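Local coordinates for protein lipolytic enzyme, G-D-S-L family (Bacteroides thetaiotaomicron, PDB 7BR2) that metabolizes the drug diltiazem in a gut bacterium and is a serine esterase of the SGNH (GDSL) hydrolase family, at residues A[11-15]-A[175-179]; A[33-39]-A[213-217]. One frame throughout, in Å; residues are numbered along the deposited sequence.

Both contacts belong to the hydrolase domain with the parallel sheet, but they lie at different depths. Contact 2 is buried close to the centre of the chain. It packs helix 35-46 against helix 210-223, through aromatic rings, methionine sulfurs and an alanine methyl. Contact 1 is partly buried and lies further out. There a loop that precedes strand 21-26 lies beside strand 176-179, at the sheet's edge, and the contact is mostly polar, with two hydrogen bonds and two bridging waters. Helix 210-223 links them: it supplies one side of contact 2, and its far end also holds the loop of contact 1. The two do not touch, their nearest atoms being about 8 Å apart.

Contact 1: A[11-15]-A[175-179]; sequences QTVKP and WEFTD
E176 reaches across to the backbone of K14. Its OE1 takes the K14 N-H at 2.8 Å, with an N-H...O angle of 152°. The donor comes from above the carboxylate plane, 42° out of it. CG stands anti to the carbonyl carbon (chi1 -52°) and the chain then runs extended, which carries the carboxylate over to the loop. The K14 side chain crosses it at about a right angle, with CB 3.5 Å from OE1. The other oxygen, OE2, forms a salt bridge with R131 on the neighbouring strand, and R131 also bonds K14 O.

T12 meets the strand further along. Its OG1 donates to F177 O at 2.9 Å, tilted from the carbonyl plane. One water links T12 OG1 to T178 OG1, and another joins T12 O to F177 N. V13 adds an apolar touch: its CG2 lies 4.0 Å from T178 CB, the two side chains crossing nearly square.

Shortening E176 to an alanine removes the carboxylate and would probably leave K14 N without its acceptor and R131 without this salt-bridge partner.

The loop lies beside the outermost strand of the parallel sheet. Backbone bonds from T12 and V13 to A223 also tie it to helix 210-223. Between 11-15 and 175-179 no backbone-to-backbone hydrogen bond forms. Side chains and water do the joining, and 11-15 does not act as a further strand here.

Contact 2: A[33-39]-A[213-217]; sequences GRYHSFI and HMVMA
H213 ND1 lies at the start of helix 35-46, 3.2 Å from Y35 N and 3.4 Å from R34 N. R34 N sits over one face of the imidazole. G33 CA lies over that same face, making a CH-pi contact 3.6 Å from the ring centroid. G33 has no side chain to hold the ring off.

ND1 also meets the edge of the Y35 ring, near its plane. The two rings lie rim to rim with their planes at 0°, neither over the other, and their centroids are 5.7 Å apart. CG of Y35 sits between its own backbone N and carbonyl carbon (chi1 70°), which sets the ring beside H213. T30 bonds the hydroxyl at its far end. M216 reaches the same ring from another direction: its CE comes to 3.7 Å from Y35 CD2, and its sulfur makes an oblique Met-aromatic contact.

The helices belong to the alpha/beta/alpha fold of SGNH hydrolases. They come from far apart in the chain, with 173 residues between the two segments. Over these short segments their axes approach to 8.0 Å and cross at -50°. H213 lies near, without touching, a probable Ser-His-Asp triad.

F38 packs against H213 further along its helix. The edge of its ring meets the backbone of H213 and M214, while R34 O lies over one face. M214 bends so that SD sits obliquely 4.4 Å from the F38 ring centroid, a second Met-aromatic contact. The A217 methyl packs between the two helices. Its CB is 3.6 Å from F38 CB and also touches Y35 O and I39 CG1.

Contact 1: A[11-15]-A[175-179]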
ATOM      1  N   GLN A  11     -14.064   4.408   9.369  1.00 55.50           N
ATOM      2  CA  GLN A  11     -12.783   4.796   9.954  1.00 52.50           C
ATOM      3  C   GLN A  11     -12.576   4.171  11.330  1.00 52.87           C
ATOM      4  O   GLN A  11     -13.310   4.465  12.281  1.00 53.40           O
ATOM      5  CB  GLN A  11     -12.689   6.320  10.057  1.00 53.56           C
ATOM      6  CG  GLN A  11     -11.454   6.813  10.837  1.00 48.26           C
ATOM      7  CD  GLN A  11     -11.277   8.329  10.809  1.00 47.47           C
ATOM      8  OE1 GLN A  11     -11.748   9.008   9.898  1.00 54.32           O
ATOM      9  NE2 GLN A  11     -10.597   8.866  11.818  1.00 46.39           N
ATOM     10  N   THR A  12     -11.546   3.330  11.436  1.00 45.87           N
ATOM     11  CA  THR A  12     -11.097   2.778  12.701  1.00 43.17           C
ATOM     12  C   THR A  12      -9.654   3.164  13.009  1.00 44.99           C
ATOM     13  O   THR A  12      -9.145   2.821  14.084  1.00 41.50           O
ATOM     14  CB  THR A  12     -11.232   1.248  12.698  1.00 46.08           C
ATOM     15  OG1 THR A  12     -10.382   0.694  11.684  1.00 43.40           O
ATOM     16  CG2 THR A  12     -12.679   0.840  12.413  1.00 43.28           C
ATOM     17  N   VAL A  13      -8.986   3.872  12.096  1.00 45.38           N
ATOM     18  CA  VAL A  13      -7.579   4.249  12.224  1.00 43.59           C
ATOM     19  C   VAL A  13      -7.448   5.719  11.850  1.00 37.12           C
ATOM     20  O   VAL A  13      -7.897   6.130  10.776  1.00 40.64           O
ATOM     21  CB  VAL A  13      -6.676   3.367  11.334  1.00 40.05           C
ATOM     22  CG1 VAL A  13      -5.221   3.859  11.364  1.00 38.88           C
ATOM     23  CG2 VAL A  13      -6.750   1.920  11.782  1.00 34.69           C
ATOM     24  N   LYS A  14      -6.853   6.518  12.730  1.00 37.49           N
ATOM     25  CA  LYS A  14      -6.724   7.932  12.405  1.00 38.98           C
ATOM     26  C   LYS A  14      -5.796   8.116  11.210  1.00 37.82           C
ATOM     27  O   LYS A  14      -4.816   7.379  11.068  1.00 36.20           O
ATOM     28  CB  LYS A  14      -6.182   8.750  13.575  1.00 42.70           C
ATOM     29  CG  LYS A  14      -7.228   9.327  14.495  1.00 45.63           C
ATOM     30  CD  LYS A  14      -6.535  10.033  15.650  1.00 53.99           C
ATOM     31  CE  LYS A  14      -5.913   9.075  16.652  1.00 55.66           C
ATOM     32  NZ  LYS A  14      -5.319   9.820  17.804  1.00 60.91           N
ATOM     33  N   PRO A  15      -6.086   9.075  10.329  1.00 36.75           N
ATOM     34  CA  PRO A  15      -5.189   9.332   9.198  1.00 34.01           C
ATOM     35  C   PRO A  15      -3.826   9.817   9.671  1.00 34.33           C
ATOM     36  O   PRO A  15      -3.667  10.340  10.774  1.00 32.92           O
ATOM     37  CB  PRO A  15      -5.908  10.436   8.410  1.00 36.41           C
ATOM     38  CG  PRO A  15      -6.939  11.000   9.359  1.00 37.97           C
ATOM     39  CD  PRO A  15      -7.314   9.892  10.270  1.00 38.50           C
ATOM     40  N   TRP A 175      -5.481   0.928  21.690  1.00 42.63           N
ATOM     41  CA  TRP A 175      -4.892   0.969  20.365  1.00 38.14           C
ATOM     42  C   TRP A 175      -5.983   0.846  19.310  1.00 40.76           C
ATOM     43  O   TRP A 175      -7.052   0.293  19.563  1.00 46.50           O
ATOM     44  CB  TRP A 175      -3.885  -0.164  20.202  1.00 41.08           C
ATOM     45  CG  TRP A 175      -2.804  -0.122  21.204  1.00 36.75           C
ATOM     46  CD1 TRP A 175      -2.377   0.976  21.888  1.00 35.23           C
ATOM     47  CD2 TRP A 175      -1.963  -1.206  21.607  1.00 33.72           C
ATOM     48  NE1 TRP A 175      -1.340   0.638  22.715  1.00 37.01           N
ATOM     49  CE2 TRP A 175      -1.058  -0.695  22.559  1.00 36.14           C
ATOM     50  CE3 TRP A 175      -1.887  -2.558  21.260  1.00 37.26           C
ATOM     51  CZ2 TRP A 175      -0.088  -1.493  23.176  1.00 36.05           C
ATOM     52  CZ3 TRP A 175      -0.923  -3.352  21.874  1.00 38.71           C
ATOM     53  CH2 TRP A 175      -0.036  -2.815  22.817  1.00 33.93           C
ATOM     54  N   GLU A 176      -5.686   1.339  18.109  1.00 39.17           N
ATOM     55  CA  GLU A 176      -6.608   1.193  16.995  1.00 41.39           C
ATOM     56  C   GLU A 176      -6.452  -0.186  16.360  1.00 40.79           C
ATOM     57  O   GLU A 176      -5.439  -0.864  16.531  1.00 44.24           O
ATOM     58  CB  GLU A 176      -6.387   2.301  15.957  1.00 39.04           C
ATOM     59  CG  GLU A 176      -6.405   3.704  16.576  1.00 41.00           C
ATOM     60  CD  GLU A 176      -5.924   4.801  15.635  1.00 42.56           C
ATOM     61  OE1 GLU A 176      -6.671   5.783  15.449  1.00 44.67           O
ATOM     62  OE2 GLU A 176      -4.795   4.696  15.105  1.00 41.32           O
ATOM     63  N   PHE A 177      -7.485  -0.609  15.630  1.00 47.70           N
ATOM     64  CA  PHE A 177      -7.482  -1.926  15.014  1.00 37.73           C
ATOM     65  C   PHE A 177      -8.125  -1.839  13.639  1.00 41.85           C
ATOM     66  O   PHE A 177      -9.162  -1.190  13.469  1.00 47.32           O
ATOM     67  CB  PHE A 177      -8.240  -2.960  15.873  1.00 40.18           C
ATOM     68  CG  PHE A 177      -8.388  -4.311  15.210  1.00 47.29           C
ATOM     69  CD1 PHE A 177      -9.455  -4.585  14.348  1.00 44.47           C
ATOM     70  CD2 PHE A 177      -7.448  -5.315  15.438  1.00 45.30           C
ATOM     71  CE1 PHE A 177      -9.576  -5.825  13.723  1.00 38.15           C
ATOM     72  CE2 PHE A 177      -7.566  -6.567  14.822  1.00 42.30           C
ATOM     73  CZ  PHE A 177      -8.635  -6.819  13.964  1.00 43.36           C
ATOM     74  N   THR A 178      -7.523  -2.530  12.672  1.00 43.23           N
ATOM     75  CA  THR A 178      -8.130  -2.757  11.371  1.00 36.86           C
ATOM     76  C   THR A 178      -7.731  -4.151  10.906  1.00 37.64           C
ATOM     77  O   THR A 178      -6.730  -4.709  11.356  1.00 39.89           O
ATOM     78  CB  THR A 178      -7.709  -1.702  10.353  1.00 34.08           C
ATOM     79  OG1 THR A 178      -8.432  -1.909   9.138  1.00 45.78           O
ATOM     80  CG2 THR A 178      -6.218  -1.799  10.071  1.00 39.98           C
ATOM     81  N   ASP A 179      -8.529  -4.725  10.009  1.00 40.98           N
ATOM     82  CA  ASP A 179      -8.347  -6.114   9.610  1.00 36.53           C
ATOM     83  C   ASP A 179      -8.364  -6.227   8.097  1.00 39.34           C
ATOM     84  O   ASP A 179      -9.251  -5.669   7.441  1.00 40.02           O
ATOM     85  CB  ASP A 179      -9.428  -7.007  10.223  1.00 37.62           C
ATOM     86  CG  ASP A 179      -9.250  -8.472   9.861  1.00 45.90           C
ATOM     87  OD1 ASP A 179      -8.089  -8.910   9.653  1.00 45.80           O
ATOM     88  OD2 ASP A 179     -10.275  -9.186   9.780  1.00 42.38           O
TER
HETATM   89  O   HOH W   1     -11.191  -1.060   9.826  1.00 38.92           O
HETATM   90  O   HOH W   2      -9.980   1.165  16.429  1.00 47.95           O

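Contact 2: A[33-39]-A[213-217]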
ATOM      1  N   GLY A  33       6.282  -6.782  -0.404  1.00 29.42           N
ATOM      2  CA  GLY A  33       5.086  -6.235  -1.006  1.00 32.82           C
ATOM      3  C   GLY A  33       5.053  -4.710  -1.062  1.00 29.84           C
ATOM      4  O   GLY A  33       5.905  -4.011  -0.524  1.00 31.86           O
ATOM      5  N   ARG A  34       3.990  -4.195  -1.691  1.00 29.45           N
ATOM      6  CA  ARG A  34       3.905  -2.774  -1.998  1.00 26.28           C
ATOM      7  C   ARG A  34       2.729  -2.052  -1.351  1.00 26.92           C
ATOM      8  O   ARG A  34       2.562  -0.850  -1.589  1.00 29.58           O
ATOM      9  CB  ARG A  34       3.837  -2.573  -3.518  1.00 28.05           C
ATOM     10  CG  ARG A  34       5.177  -2.721  -4.255  1.00 25.84           C
ATOM     11  CD  ARG A  34       4.946  -2.572  -5.743  1.00 23.23           C
ATOM     12  NE  ARG A  34       6.154  -2.676  -6.565  1.00 29.57           N
ATOM     13  CZ  ARG A  34       6.749  -3.820  -6.911  1.00 32.72           C
ATOM     14  NH1 ARG A  34       6.292  -4.992  -6.481  1.00 28.52           N
ATOM     15  NH2 ARG A  34       7.824  -3.788  -7.682  1.00 32.65           N
ATOM     16  N   TYR A  35       1.937  -2.716  -0.515  1.00 27.39           N
ATOM     17  CA  TYR A  35       0.764  -2.046   0.026  1.00 29.34           C
ATOM     18  C   TYR A  35       1.159  -0.763   0.745  1.00 30.52           C
ATOM     19  O   TYR A  35       0.472   0.259   0.624  1.00 29.40           O
ATOM     20  CB  TYR A  35      -0.020  -2.980   0.951  1.00 28.54           C
ATOM     21  CG  TYR A  35       0.636  -3.316   2.277  1.00 30.10           C
ATOM     22  CD1 TYR A  35       0.568  -2.440   3.372  1.00 22.89           C
ATOM     23  CD2 TYR A  35       1.281  -4.530   2.459  1.00 32.43           C
ATOM     24  CE1 TYR A  35       1.170  -2.760   4.604  1.00 24.82           C
ATOM     25  CE2 TYR A  35       1.871  -4.866   3.682  1.00 25.82           C
ATOM     26  CZ  TYR A  35       1.809  -3.981   4.750  1.00 30.89           C
ATOM     27  OH  TYR A  35       2.406  -4.322   5.946  1.00 27.07           O
ATOM     28  N   HIS A  36       2.282  -0.789   1.472  1.00 30.96           N
ATOM     29  CA  HIS A  36       2.725   0.403   2.184  1.00 25.89           C
ATOM     30  C   HIS A  36       3.190   1.471   1.210  1.00 27.06           C
ATOM     31  O   HIS A  36       2.946   2.669   1.426  1.00 25.07           O
ATOM     32  CB  HIS A  36       3.832   0.048   3.184  1.00 32.40           C
ATOM     33  CG  HIS A  36       4.819  -0.964   2.676  1.00 31.29           C
ATOM     34  ND1 HIS A  36       5.849  -0.640   1.816  1.00 26.08           N
ATOM     35  CD2 HIS A  36       4.945  -2.288   2.931  1.00 28.41           C
ATOM     36  CE1 HIS A  36       6.551  -1.726   1.544  1.00 29.10           C
ATOM     37  NE2 HIS A  36       6.029  -2.738   2.216  1.00 30.32           N
ATOM     38  N   SER A  37       3.833   1.053   0.118  1.00 25.65           N
ATOM     39  CA  SER A  37       4.213   2.002  -0.925  1.00 29.72           C
ATOM     40  C   SER A  37       2.977   2.598  -1.606  1.00 30.01           C
ATOM     41  O   SER A  37       2.949   3.789  -1.932  1.00 36.71           O
ATOM     42  CB  SER A  37       5.128   1.315  -1.940  1.00 27.15           C
ATOM     43  OG  SER A  37       5.660   2.238  -2.874  1.00 23.53           O
ATOM     44  N   PHE A  38       1.939   1.787  -1.814  1.00 31.42           N
ATOM     45  CA  PHE A  38       0.707   2.284  -2.423  1.00 28.86           C
ATOM     46  C   PHE A  38      -0.009   3.260  -1.487  1.00 25.60           C
ATOM     47  O   PHE A  38      -0.572   4.271  -1.932  1.00 25.25           O
ATOM     48  CB  PHE A  38      -0.188   1.090  -2.776  1.00 28.23           C
ATOM     49  CG  PHE A  38       0.389   0.179  -3.848  1.00 30.52           C
ATOM     50  CD1 PHE A  38       1.370   0.634  -4.723  1.00 26.78           C
ATOM     51  CD2 PHE A  38      -0.062  -1.133  -3.979  1.00 31.04           C
ATOM     52  CE1 PHE A  38       1.888  -0.196  -5.705  1.00 27.81           C
ATOM     53  CE2 PHE A  38       0.463  -1.977  -4.955  1.00 28.69           C
ATOM     54  CZ  PHE A  38       1.430  -1.505  -5.826  1.00 27.35           C
ATOM     55  N   ILE A  39       0.036   2.988  -0.181  1.00 22.24           N
ATOM     56  CA  ILE A  39      -0.546   3.905   0.803  1.00 29.28           C
ATOM     57  C   ILE A  39       0.195   5.243   0.805  1.00 31.40           C
ATOM     58  O   ILE A  39      -0.420   6.327   0.808  1.00 35.99           O
ATOM     59  CB  ILE A  39      -0.545   3.262   2.200  1.00 28.24           C
ATOM     60  CG1 ILE A  39      -1.503   2.070   2.269  1.00 28.30           C
ATOM     61  CG2 ILE A  39      -0.925   4.288   3.248  1.00 32.41           C
ATOM     62  CD1 ILE A  39      -1.325   1.204   3.552  1.00 22.55           C
ATOM     63  N   HIS A 213      -1.945  -6.215  -3.074  1.00 32.34           N
ATOM     64  CA  HIS A 213      -1.375  -5.144  -2.268  1.00 32.11           C
ATOM     65  C   HIS A 213      -2.114  -3.834  -2.490  1.00 31.31           C
ATOM     66  O   HIS A 213      -2.265  -3.044  -1.551  1.00 30.76           O
ATOM     67  CB  HIS A 213       0.120  -5.010  -2.569  1.00 30.23           C
ATOM     68  CG  HIS A 213       0.948  -6.026  -1.853  1.00 27.81           C
ATOM     69  ND1 HIS A 213       1.323  -5.880  -0.534  1.00 33.22           N
ATOM     70  CD2 HIS A 213       1.393  -7.243  -2.237  1.00 27.95           C
ATOM     71  CE1 HIS A 213       1.988  -6.953  -0.146  1.00 29.04           C
ATOM     72  NE2 HIS A 213       2.050  -7.795  -1.162  1.00 29.73           N
ATOM     73  N   MET A 214      -2.630  -3.606  -3.697  1.00 29.43           N
ATOM     74  CA  MET A 214      -3.413  -2.396  -3.910  1.00 32.02           C
ATOM     75  C   MET A 214      -4.761  -2.499  -3.203  1.00 36.00           C
ATOM     76  O   MET A 214      -5.257  -1.501  -2.669  1.00 32.82           O
ATOM     77  CB  MET A 214      -3.584  -2.127  -5.402  1.00 29.89           C
ATOM     78  CG  MET A 214      -4.123  -0.745  -5.718  1.00 30.08           C
ATOM     79  SD  MET A 214      -3.267   0.601  -4.858  1.00 31.80           S
ATOM     80  CE  MET A 214      -4.659   1.492  -4.173  1.00 32.61           C
ATOM     81  N   VAL A 215      -5.347  -3.697  -3.149  1.00 34.81           N
ATOM     82  CA  VAL A 215      -6.563  -3.882  -2.361  1.00 38.15           C
ATOM     83  C   VAL A 215      -6.274  -3.651  -0.888  1.00 34.44           C
ATOM     84  O   VAL A 215      -7.075  -3.042  -0.168  1.00 38.64           O
ATOM     85  CB  VAL A 215      -7.173  -5.276  -2.619  1.00 37.10           C
ATOM     86  CG1 VAL A 215      -8.195  -5.613  -1.559  1.00 33.68           C
ATOM     87  CG2 VAL A 215      -7.819  -5.316  -3.998  1.00 34.79           C
ATOM     88  N   MET A 216      -5.128  -4.130  -0.416  1.00 32.98           N
ATOM     89  CA  MET A 216      -4.755  -3.905   0.976  1.00 36.26           C
ATOM     90  C   MET A 216      -4.596  -2.417   1.260  1.00 38.85           C
ATOM     91  O   MET A 216      -5.034  -1.918   2.307  1.00 40.49           O
ATOM     92  CB  MET A 216      -3.460  -4.653   1.299  1.00 30.13           C
ATOM     93  CG  MET A 216      -3.637  -6.147   1.379  1.00 29.69           C
ATOM     94  SD  MET A 216      -2.079  -7.067   1.405  1.00 36.85           S
ATOM     95  CE  MET A 216      -1.578  -6.820   3.114  1.00 34.22           C
ATOM     96  N   ALA A 217      -3.958  -1.695   0.336  1.00 35.72           N
ATOM     97  CA  ALA A 217      -3.829  -0.254   0.489  1.00 36.05           C
ATOM     98  C   ALA A 217      -5.197   0.399   0.512  1.00 33.13           C
ATOM     99  O   ALA A 217      -5.465   1.266   1.352  1.00 34.04           O
ATOM    100  CB  ALA A 217      -2.962   0.315  -0.632  1.00 27.93           C
TER